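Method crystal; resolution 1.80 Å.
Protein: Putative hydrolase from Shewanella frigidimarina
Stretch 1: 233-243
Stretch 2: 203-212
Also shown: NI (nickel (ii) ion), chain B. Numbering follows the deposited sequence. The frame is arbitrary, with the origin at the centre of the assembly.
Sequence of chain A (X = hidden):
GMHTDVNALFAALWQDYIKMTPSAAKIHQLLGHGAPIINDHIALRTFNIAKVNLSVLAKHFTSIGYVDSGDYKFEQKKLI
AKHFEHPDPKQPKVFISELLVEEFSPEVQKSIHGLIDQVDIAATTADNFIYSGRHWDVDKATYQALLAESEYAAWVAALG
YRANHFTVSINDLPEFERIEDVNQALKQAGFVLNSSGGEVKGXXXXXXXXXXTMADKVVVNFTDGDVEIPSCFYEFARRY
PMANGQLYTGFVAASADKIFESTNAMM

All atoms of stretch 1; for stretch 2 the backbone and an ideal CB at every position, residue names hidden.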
ATOM      1  N   PHE A 233       2.815  -3.320   7.203  1.00 18.73           N
ATOM      2  CA  PHE A 233       2.255  -4.633   7.395  1.00 17.76           C
ATOM      3  C   PHE A 233       2.073  -5.375   6.043  1.00 20.02           C
ATOM      4  O   PHE A 233       2.187  -4.773   4.974  1.00 19.82           O
ATOM      5  CB  PHE A 233       0.899  -4.552   8.120  1.00 15.56           C
ATOM      6  CG  PHE A 233      -0.105  -3.639   7.479  1.00 18.48           C
ATOM      7  CD1 PHE A 233      -0.762  -4.017   6.308  1.00 22.57           C
ATOM      8  CD2 PHE A 233      -0.417  -2.415   8.048  1.00 23.45           C
ATOM      9  CE1 PHE A 233      -1.696  -3.174   5.695  1.00 23.15           C
ATOM     10  CE2 PHE A 233      -1.352  -1.575   7.471  1.00 21.21           C
ATOM     11  CZ  PHE A 233      -2.000  -1.964   6.277  1.00 31.17           C
ATOM     12  N   TYR A 234       1.827  -6.688   6.157  1.00 16.34           N
ATOM     13  CA  TYR A 234       1.396  -7.581   5.079  1.00 17.21           C
ATOM     14  C   TYR A 234      -0.064  -7.925   5.396  1.00 17.57           C
ATOM     15  O   TYR A 234      -0.393  -8.253   6.531  1.00 17.04           O
ATOM     16  CB  TYR A 234       2.254  -8.828   5.155  1.00 20.78           C
ATOM     17  CG  TYR A 234       2.362  -9.765   3.966  1.00 21.24           C
ATOM     18  CD1 TYR A 234       2.334  -9.308   2.634  1.00 20.40           C
ATOM     19  CD2 TYR A 234       2.583 -11.131   4.181  1.00 15.11           C
ATOM     20  CE1 TYR A 234       2.475 -10.211   1.560  1.00 18.65           C
ATOM     21  CE2 TYR A 234       2.748 -12.013   3.120  1.00 18.37           C
ATOM     22  CZ  TYR A 234       2.719 -11.544   1.814  1.00 16.43           C
ATOM     23  OH  TYR A 234       2.880 -12.438   0.781  1.00 14.97           O
ATOM     24  N   GLU A 235      -0.911  -7.857   4.383  1.00 15.40           N
ATOM     25  CA  GLU A 235      -2.354  -7.967   4.508  1.00 17.41           C
ATOM     26  C   GLU A 235      -2.886  -9.216   3.774  1.00 17.95           C
ATOM     27  O   GLU A 235      -2.196  -9.776   2.924  1.00 17.49           O
ATOM     28  CB  GLU A 235      -2.969  -6.715   3.922  1.00 17.18           C
ATOM     29  CG  GLU A 235      -4.454  -6.469   4.229  1.00 17.15           C
ATOM     30  CD  GLU A 235      -4.896  -5.068   3.769  1.00 23.20           C
ATOM     31  OE1 GLU A 235      -5.099  -4.889   2.542  1.00 20.10           O
ATOM     32  OE2 GLU A 235      -5.032  -4.142   4.618  1.00 19.54           O
ATOM     33  N   PHE A 236      -4.104  -9.634   4.144  1.00 19.14           N
ATOM     34  CA  PHE A 236      -4.774 -10.847   3.627  1.00 18.02           C
ATOM     35  C   PHE A 236      -6.210 -10.476   3.378  1.00 18.30           C
ATOM     36  O   PHE A 236      -6.828  -9.837   4.202  1.00 20.20           O
ATOM     37  CB  PHE A 236      -4.627 -12.001   4.639  1.00 15.72           C
ATOM     38  CG  PHE A 236      -3.205 -12.171   5.109  1.00 17.37           C
ATOM     39  CD1 PHE A 236      -2.331 -12.976   4.415  1.00 18.37           C
ATOM     40  CD2 PHE A 236      -2.717 -11.448   6.191  1.00 21.82           C
ATOM     41  CE1 PHE A 236      -0.995 -13.061   4.802  1.00 19.46           C
ATOM     42  CE2 PHE A 236      -1.375 -11.549   6.580  1.00 18.66           C
ATOM     43  CZ  PHE A 236      -0.527 -12.338   5.878  1.00 20.00           C
ATOM     44  N   ALA A 237      -6.752 -10.834   2.219  1.00 16.89           N
ATOM     45  CA  ALA A 237      -8.134 -10.476   1.901  1.00 15.03           C
ATOM     46  C   ALA A 237      -8.874 -11.653   1.270  1.00 14.53           C
ATOM     47  O   ALA A 237      -8.355 -12.319   0.366  1.00 15.32           O
ATOM     48  CB  ALA A 237      -8.171  -9.253   0.929  1.00 14.93           C
ATOM     49  N   ARG A 238     -10.089 -11.899   1.758  1.00 16.35           N
ATOM     50  CA  ARG A 238     -11.025 -12.765   1.100  1.00 17.76           C
ATOM     51  C   ARG A 238     -12.175 -11.929   0.550  1.00 19.11           C
ATOM     52  O   ARG A 238     -12.820 -11.226   1.298  1.00 20.61           O
ATOM     53  CB  ARG A 238     -11.572 -13.816   2.061  1.00 18.43           C
ATOM     54  CG  ARG A 238     -12.547 -14.790   1.390  1.00 20.25           C
ATOM     55  CD  ARG A 238     -12.859 -16.011   2.234  1.00 25.45           C
ATOM     56  NE  ARG A 238     -13.977 -16.774   1.655  1.00 26.23           N
ATOM     57  CZ  ARG A 238     -14.620 -17.775   2.259  1.00 26.86           C
ATOM     58  NH1 ARG A 238     -14.293 -18.176   3.476  1.00 23.53           N
ATOM     59  NH2 ARG A 238     -15.601 -18.390   1.627  1.00 23.00           N
ATOM     60  N   ARG A 239     -12.443 -12.052  -0.751  1.00 18.76           N
ATOM     61  CA  ARG A 239     -13.610 -11.425  -1.351  1.00 17.34           C
ATOM     62  C   ARG A 239     -14.726 -12.406  -1.658  1.00 17.75           C
ATOM     63  O   ARG A 239     -14.474 -13.578  -1.961  1.00 18.61           O
ATOM     64  CB  ARG A 239     -13.218 -10.714  -2.639  1.00 21.50           C
ATOM     65  CG  ARG A 239     -12.244  -9.585  -2.436  1.00 19.60           C
ATOM     66  CD  ARG A 239     -11.771  -9.044  -3.801  1.00 22.29           C
ATOM     67  NE  ARG A 239     -10.831  -7.979  -3.529  1.00 21.90           N
ATOM     68  CZ  ARG A 239     -11.168  -6.777  -3.067  1.00 25.76           C
ATOM     69  NH1 ARG A 239     -12.446  -6.418  -2.887  1.00 23.92           N
ATOM     70  NH2 ARG A 239     -10.213  -5.934  -2.774  1.00 30.04           N
ATOM     71  N   TYR A 240     -15.959 -11.895  -1.596  1.00 16.93           N
ATOM     72  CA  TYR A 240     -17.149 -12.674  -1.860  1.00 19.18           C
ATOM     73  C   TYR A 240     -17.925 -12.181  -3.066  1.00 20.89           C
ATOM     74  O   TYR A 240     -17.791 -11.008  -3.472  1.00 20.97           O
ATOM     75  CB  TYR A 240     -18.040 -12.680  -0.630  1.00 17.24           C
ATOM     76  CG  TYR A 240     -17.440 -13.389   0.560  1.00 18.16           C
ATOM     77  CD1 TYR A 240     -16.480 -12.774   1.358  1.00 18.02           C
ATOM     78  CD2 TYR A 240     -17.863 -14.661   0.923  1.00 18.95           C
ATOM     79  CE1 TYR A 240     -15.945 -13.424   2.454  1.00 21.21           C
ATOM     80  CE2 TYR A 240     -17.341 -15.301   2.009  1.00 15.69           C
ATOM     81  CZ  TYR A 240     -16.390 -14.693   2.781  1.00 14.49           C
ATOM     82  OH  TYR A 240     -15.878 -15.346   3.883  1.00 19.21           O
ATOM     83  N   PRO A 241     -18.701 -13.080  -3.691  1.00 20.46           N
ATOM     84  CA  PRO A 241     -19.505 -12.676  -4.842  1.00 22.67           C
ATOM     85  C   PRO A 241     -20.645 -11.744  -4.483  1.00 22.73           C
ATOM     86  O   PRO A 241     -21.279 -11.897  -3.438  1.00 24.40           O
ATOM     87  CB  PRO A 241     -20.069 -14.000  -5.370  1.00 24.34           C
ATOM     88  CG  PRO A 241     -19.216 -15.038  -4.840  1.00 19.56           C
ATOM     89  CD  PRO A 241     -18.676 -14.542  -3.538  1.00 20.66           C
HETATM   90  N   MSE A 242     -20.888 -10.769  -5.337  1.00 22.65           N
HETATM   91  CA  MSE A 242     -22.102  -9.941  -5.247  1.00 26.63           C
HETATM   92  C   MSE A 242     -23.325 -10.686  -5.816  1.00 28.55           C
HETATM   93  O   MSE A 242     -23.210 -11.835  -6.284  1.00 27.36           O
HETATM   94  CB  MSE A 242     -21.884  -8.640  -6.027  1.00 26.40           C
HETATM   95  CG  MSE A 242     -20.687  -7.859  -5.524  1.00 26.58           C
HETATM   96 SE   MSE A 242     -20.381  -6.219  -6.494  0.75 28.81          SE
HETATM   97  CE  MSE A 242     -19.498  -6.847  -8.090  1.00 30.10           C
ATOM     98  N   ALA A 243     -24.479 -10.018  -5.794  1.00 30.15           N
ATOM     99  CA  ALA A 243     -25.709 -10.570  -6.348  1.00 31.06           C
ATOM    100  C   ALA A 243     -25.520 -11.092  -7.755  1.00 30.68           C
ATOM    101  O   ALA A 243     -26.048 -12.138  -8.078  1.00 31.71           O
ATOM    102  CB  ALA A 243     -26.867  -9.535  -6.302  1.00 31.93           C
ATOM    103  N   UNK A 203     -16.633  -9.110   7.074  1.00 27.18           N
ATOM    104  CA  UNK A 203     -17.423 -10.318   7.273  1.00 26.56           C
ATOM    105  C   UNK A 203     -17.907 -10.781   5.913  1.00 26.33           C
ATOM    106  O   UNK A 203     -17.855 -10.002   4.960  1.00 25.56           O
ATOM    107  CB  UNK A 203     -18.594 -10.077   8.227  1.00 26.56           C
ATOM    108  N   UNK A 204     -18.398 -12.034   5.816  1.00 25.59           N
ATOM    109  CA  UNK A 204     -19.000 -12.456   4.553  1.00 25.93           C
ATOM    110  C   UNK A 204     -20.163 -11.564   4.129  1.00 26.65           C
ATOM    111  O   UNK A 204     -20.386 -11.350   2.931  1.00 24.89           O
ATOM    112  CB  UNK A 204     -19.480 -13.904   4.665  1.00 25.93           C
ATOM    113  N   UNK A 205     -20.885 -11.038   5.107  1.00 26.40           N
ATOM    114  CA  UNK A 205     -22.064 -10.239   4.829  1.00 29.99           C
ATOM    115  C   UNK A 205     -21.740  -8.889   4.190  1.00 31.05           C
ATOM    116  O   UNK A 205     -22.604  -8.321   3.535  1.00 31.24           O
ATOM    117  CB  UNK A 205     -22.848 -10.019   6.124  1.00 29.99           C
ATOM    118  N   UNK A 206     -20.524  -8.371   4.394  1.00 27.22           N
ATOM    119  CA  UNK A 206     -20.089  -7.136   3.736  1.00 26.23           C
ATOM    120  C   UNK A 206     -19.142  -7.427   2.578  1.00 27.87           C
ATOM    121  O   UNK A 206     -18.505  -6.506   2.037  1.00 28.03           O
ATOM    122  CB  UNK A 206     -19.409  -6.207   4.744  1.00 26.23           C
ATOM    123  N   UNK A 207     -19.064  -8.713   2.216  1.00 25.76           N
ATOM    124  CA  UNK A 207     -18.418  -9.203   0.990  1.00 26.28           C
ATOM    125  C   UNK A 207     -16.876  -9.077   0.955  1.00 22.01           C
ATOM    126  O   UNK A 207     -16.249  -9.270  -0.094  1.00 21.20           O
ATOM    127  CB  UNK A 207     -18.999  -8.443  -0.204  1.00 26.28           C
ATOM    128  N   UNK A 208     -16.283  -8.785   2.105  1.00 22.18           N
ATOM    129  CA  UNK A 208     -14.848  -8.565   2.205  1.00 20.73           C
ATOM    130  C   UNK A 208     -14.372  -8.823   3.627  1.00 21.76           C
ATOM    131  O   UNK A 208     -14.948  -8.311   4.588  1.00 19.21           O
ATOM    132  CB  UNK A 208     -14.488  -7.143   1.771  1.00 20.73           C
ATOM    133  N   UNK A 209     -13.315  -9.621   3.757  1.00 20.10           N
ATOM    134  CA  UNK A 209     -12.667  -9.835   5.049  1.00 19.17           C
ATOM    135  C   UNK A 209     -11.198  -9.574   4.893  1.00 20.04           C
ATOM    136  O   UNK A 209     -10.610 -10.042   3.931  1.00 21.11           O
ATOM    137  CB  UNK A 209     -12.914 -11.248   5.580  1.00 19.17           C
ATOM    138  N   UNK A 210     -10.593  -8.853   5.840  1.00 19.35           N
ATOM    139  CA  UNK A 210      -9.167  -8.558   5.780  1.00 21.91           C
ATOM    140  C   UNK A 210      -8.527  -8.742   7.140  1.00 21.94           C
ATOM    141  O   UNK A 210      -9.186  -8.606   8.173  1.00 23.74           O
ATOM    142  CB  UNK A 210      -8.930  -7.134   5.272  1.00 21.91           C
ATOM    143  N   UNK A 211      -7.248  -9.094   7.120  1.00 23.07           N
ATOM    144  CA  UNK A 211      -6.444  -9.194   8.324  1.00 22.97           C
ATOM    145  C   UNK A 211      -5.041  -8.769   7.934  1.00 21.80           C
ATOM    146  O   UNK A 211      -4.759  -8.626   6.739  1.00 21.75           O
ATOM    147  CB  UNK A 211      -6.470 -10.603   8.919  1.00 22.97           C
ATOM    148  N   UNK A 212      -4.195  -8.493   8.924  1.00 20.55           N
ATOM    149  CA  UNK A 212      -2.820  -8.076   8.670  1.00 20.87           C
ATOM    150  C   UNK A 212      -1.884  -8.421   9.803  1.00 20.56           C
ATOM    151  O   UNK A 212      -2.282  -8.536  10.953  1.00 22.44           O
ATOM    152  CB  UNK A 212      -2.768  -6.569   8.411  1.00 20.87           C
TER
HETATM  153 NI    NI B 267      -5.188  -2.995   1.504  1.00 23.76          NI

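The two stretches pair as antiparallel strands, so the alternation of faces sets most of the rules. Position 203 turns its CA-to-CB bond away, with no atom of stretch 1 within 5.5 Å of the ideal CB; the contact asks nothing of it. It is Ser203, whose OG accepts a weak hydrogen bond from the backbone N of position 206.

At 204 the phi of -58° permits proline, and the ideal CB lies 3.7 Å from Tyr240 CE2. A compact apolar group would suit a place over an aromatic face. Pro204 fills it: its CA sits 3.9 Å from the centroid of the Tyr240 ring, nearly along the normal, in a CH-pi contact, and its CB is 3.8 Å from Tyr240 CZ.

Positions 205 and 206 point away from stretch 1, and many side chains, polar ones especially at 205, would serve. They are Glu205, which accepts a weak hydrogen bond at OE1 from Ser203 OG, and Val206.

Position 207 has phi/psi of 70/12, a left-handed conformation that glycine, asparagine or aspartate adopt most easily. Its O accepts a hydrogen bond from Tyr240 N at 3.0 Å, whatever the side chain. The ideal CB, set sideways, is 4.3 Å from Tyr240 O, and apolar surface lies beyond, so a longer aliphatic chain could also pay. Leu207 takes that option: CD2 lies 4.0 Å from Tyr240 CB, and CD1 3.9 Å from Met242 CG.

From 208 the strand begins. This CB shares a face with Ala237 and Arg239, where a medium aliphatic chain could cover both. Leu208 does so, placing CD1 4.3 Å from Ala237 CB and over one face of the Arg239 guanidinium.

Position 209 lies on the other face with Arg238, its N and O both hydrogen-bonded to Arg238. The ideal CB is 4.9 Å from Tyr240 CE1, and the phenol hydroxyl farther along invites an acceptor; glutamate or glutamine would reach. Glu209 accepts from Tyr240 OH at OE1, 2.7 Å away. Water 1 lies 2.6 Å from Glu209 OE1 and accepts from Arg238 NH1, so it sits between the two side chains.

At 210 the neighbours are the small Ala237 and Glu235, whose OE1 binds the nickel. A long polar chain suits the approach to this metal site. Gln210 lays CG 3.9 Å from Ala237 CB; its NE2 stops 3.0 Å from Glu235 OE1 at an angle too poor for a hydrogen bond, and donates instead to water 2, a nickel ligand.

Position 211, hydrogen-bonded through N and O to Phe236, has its ideal CB 4.7 Å from Phe236 CD2. A small residue leaves that ring room, though others might do. Ser211 brings OG to 3.5 Å from Phe236 CD2.

At 212 the ideal CB is close to Tyr234 O (3.5 Å) and Phe233 CD1 (3.9 Å), which favours alanine, serine or another small residue. Ser212 sets its OG over one face of the Phe233 ring.

Stretch 2 (203-212) SPEVLLEQSS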
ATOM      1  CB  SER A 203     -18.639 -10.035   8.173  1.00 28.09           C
ATOM      2  OG  SER A 203     -19.548  -9.125   7.552  1.00 29.32           O
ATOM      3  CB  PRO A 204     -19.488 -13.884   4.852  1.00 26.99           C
ATOM      4  CG  PRO A 204     -18.554 -14.364   5.949  1.00 28.47           C
ATOM      5  CD  PRO A 204     -18.307 -13.144   6.784  1.00 25.06           C
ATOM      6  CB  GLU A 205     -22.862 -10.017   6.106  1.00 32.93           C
ATOM      7  CG  GLU A 205     -23.494 -11.295   6.692  1.00 39.21           C
ATOM      8  CD  GLU A 205     -22.472 -12.292   7.258  1.00 41.65           C
ATOM      9  OE1 GLU A 205     -21.525 -11.860   7.943  1.00 39.46           O
ATOM     10  OE2 GLU A 205     -22.623 -13.514   7.021  1.00 49.72           O
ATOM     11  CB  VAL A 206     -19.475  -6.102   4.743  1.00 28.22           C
ATOM     12  CG1 VAL A 206     -20.548  -5.700   5.795  1.00 23.92           C
ATOM     13  CG2 VAL A 206     -18.211  -6.627   5.436  1.00 24.66           C
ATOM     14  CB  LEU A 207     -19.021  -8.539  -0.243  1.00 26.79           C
ATOM     15  CG  LEU A 207     -20.533  -8.616  -0.376  1.00 27.21           C
ATOM     16  CD1 LEU A 207     -20.934  -7.849  -1.623  1.00 22.69           C
ATOM     17  CD2 LEU A 207     -21.043 -10.054  -0.425  1.00 24.16           C
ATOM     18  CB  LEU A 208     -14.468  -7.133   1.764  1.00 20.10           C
ATOM     19  CG  LEU A 208     -12.983  -6.743   1.859  1.00 20.31           C
ATOM     20  CD1 LEU A 208     -12.179  -7.626   0.937  1.00 18.39           C
ATOM     21  CD2 LEU A 208     -12.736  -5.252   1.501  1.00 21.45           C
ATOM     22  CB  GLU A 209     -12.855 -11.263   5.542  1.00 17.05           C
ATOM     23  CG  GLU A 209     -14.268 -11.623   5.947  1.00 19.61           C
ATOM     24  CD  GLU A 209     -14.451 -13.135   6.131  1.00 19.96           C
ATOM     25  OE1 GLU A 209     -14.029 -13.926   5.267  1.00 24.83           O
ATOM     26  OE2 GLU A 209     -15.014 -13.537   7.160  1.00 26.04           O
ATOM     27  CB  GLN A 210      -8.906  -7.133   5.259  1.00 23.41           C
ATOM     28  CG  GLN A 210      -9.324  -6.897   3.811  1.00 29.16           C
ATOM     29  CD  GLN A 210      -9.017  -5.484   3.308  1.00 32.08           C
ATOM     30  OE1 GLN A 210      -9.650  -4.526   3.720  1.00 37.39           O
ATOM     31  NE2 GLN A 210      -8.053  -5.365   2.415  1.00 24.88           N
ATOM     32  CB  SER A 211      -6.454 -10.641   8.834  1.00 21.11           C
ATOM     33  OG  SER A 211      -5.767 -11.473   7.924  1.00 20.76           O
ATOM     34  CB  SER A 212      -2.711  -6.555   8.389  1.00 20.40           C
ATOM     35  OG  SER A 212      -3.333  -5.764   9.401  1.00 21.20           O
TER
HETATM   36  O   HOH W   1     -13.147 -16.340   5.781  1.00 20.37           O
HETATM   37  O   HOH W   2      -7.220  -2.966   1.644  1.00 21.10           O
HETATM   38  O   HOH W   3      -5.826  -1.866   3.543  1.00 27.17           O
HETATM   39  O   HOH W   4      -5.953  -0.981   0.714  1.00 21.20           O
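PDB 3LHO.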